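Local coordinates for putative capsular polysaccharide biosynthesis protein (Streptococcus pneumoniae serotype 4, PDB 6EWJ) that probably transfers an amino group to a sugar with the help of pyridoxal phosphate, as an essential aminotransferase of pneumococcal teichoic acid biosynthesis, at residues L61-A64 / T65-L68. Sequence-based numbering, arbitrary orientation.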
loop_
_atom_site.group_PDB
_atom_site.type_symbol
_atom_site.label_atom_id
_atom_site.label_comp_id
_atom_site.label_asym_id
_atom_site.label_seq_id
_atom_site.Cartn_x
_atom_site.Cartn_y
_atom_site.Cartn_z
ATOM N N LEU A 61 -5.472 7.546 1.720
ATOM C CA LEU A 61 -4.472 6.491 1.575
ATOM C C LEU A 61 -5.088 5.297 0.837
ATOM O O LEU A 61 -6.272 5.318 0.415
ATOM C CB LEU A 61 -3.996 6.085 2.965
ATOM C CG LEU A 61 -3.380 7.137 3.902
ATOM C CD1 LEU A 61 -3.296 6.641 5.325
ATOM C CD2 LEU A 61 -2.034 7.534 3.408
ATOM N N ASN A 62 -4.317 4.222 0.686
ATOM C CA ASN A 62 -4.784 3.087 -0.158
ATOM C C ASN A 62 -5.643 2.022 0.502
ATOM O O ASN A 62 -6.140 1.133 -0.188
ATOM C CB ASN A 62 -3.613 2.420 -0.927
ATOM C CG ASN A 62 -2.684 1.598 -0.030
ATOM O OD1 ASN A 62 -2.979 1.315 1.151
ATOM N ND2 ASN A 62 -1.522 1.245 -0.578
ATOM N N SER A 63 -5.844 2.135 1.818
ATOM C CA SER A 63 -6.725 1.255 2.580
ATOM C C SER A 63 -6.954 1.854 3.948
ATOM O O SER A 63 -6.167 2.739 4.397
ATOM C CB SER A 63 -6.168 -0.194 2.749
ATOM O OG SER A 63 -5.112 -0.246 3.686
ATOM N N ALA A 64 -8.039 1.439 4.593
ATOM C CA ALA A 64 -8.234 1.753 5.983
ATOM C C ALA A 64 -7.159 1.124 6.848
ATOM O O ALA A 64 -6.842 1.662 7.925
ATOM C CB ALA A 64 -9.619 1.289 6.455
ATOM N N THR A 65 -6.709 -0.080 6.477
ATOM C CA THR A 65 -5.705 -0.763 7.235
ATOM C C THR A 65 -4.425 0.071 7.271
ATOM O O THR A 65 -3.828 0.212 8.352
ATOM C CB THR A 65 -5.384 -2.159 6.640
ATOM O OG1 THR A 65 -6.559 -2.953 6.621
ATOM C CG2 THR A 65 -4.386 -2.889 7.466
ATOM N N ALA A 66 -4.018 0.615 6.097
ATOM C CA ALA A 66 -2.930 1.589 6.042
ATOM C C ALA A 66 -3.141 2.778 6.973
ATOM O O ALA A 66 -2.198 3.209 7.664
ATOM C CB ALA A 66 -2.681 2.056 4.626
ATOM N N ALA A 67 -4.363 3.358 6.964
ATOM C CA ALA A 67 -4.654 4.517 7.778
ATOM C C ALA A 67 -4.532 4.223 9.248
ATOM O O ALA A 67 -3.903 4.973 10.002
ATOM C CB ALA A 67 -6.054 5.060 7.465
ATOM N N LEU A 68 -5.149 3.115 9.687
ATOM C CA LEU A 68 -5.088 2.735 11.102
ATOM C C LEU A 68 -3.640 2.440 11.529
ATOM O O LEU A 68 -3.151 2.940 12.555
ATOM C CB LEU A 68 -5.988 1.533 11.374
ATOM C CG LEU A 68 -6.438 1.219 12.798
ATOM C CD1 LEU A 68 -7.062 2.409 13.530
ATOM C CD2 LEU A 68 -7.402 0.020 12.775
#
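Ser63 and Ala66 give a compact example of how a side chain can start a helix. From CB, which lies 3.8 Å from the amide N of Thr65, the Ser63 side chain turns in between its own backbone N and carbonyl carbon (chi1 74°), bringing OG to the Ala66 amide. There OG accepts from Ala66 N at 2.8 Å in a nearly straight bond (173°); Ser63 OG also lies 3.5 Å from Thr65 CB and from Ala66 CB. This is a classical N-cap: the side chain takes up an amide of the first turn, as capping residues do. The main chain then takes over, Ala67 N reaching Ser63 O in a longer bond and Leu68 N donating to Ala64 O at 2.8 Å. The cap ends the short loop between strand 58-61 and helix 64-74 in the PLP-dependent aminotransferase fold, and the helix opens with Ala64 and Thr65, both of which bind pyridoxal 5'-phosphate; the cofactor is absent here. Ser200, another cofactor-binding residue, touches Ala64. Leu61 CD1 reaches Ala67, 3.5 Å from Ala67 CA, and Asn62 OD1 lies 3.6 Å from Ala66 CB, while Asn62 also packs on Asn62 of the second subunit.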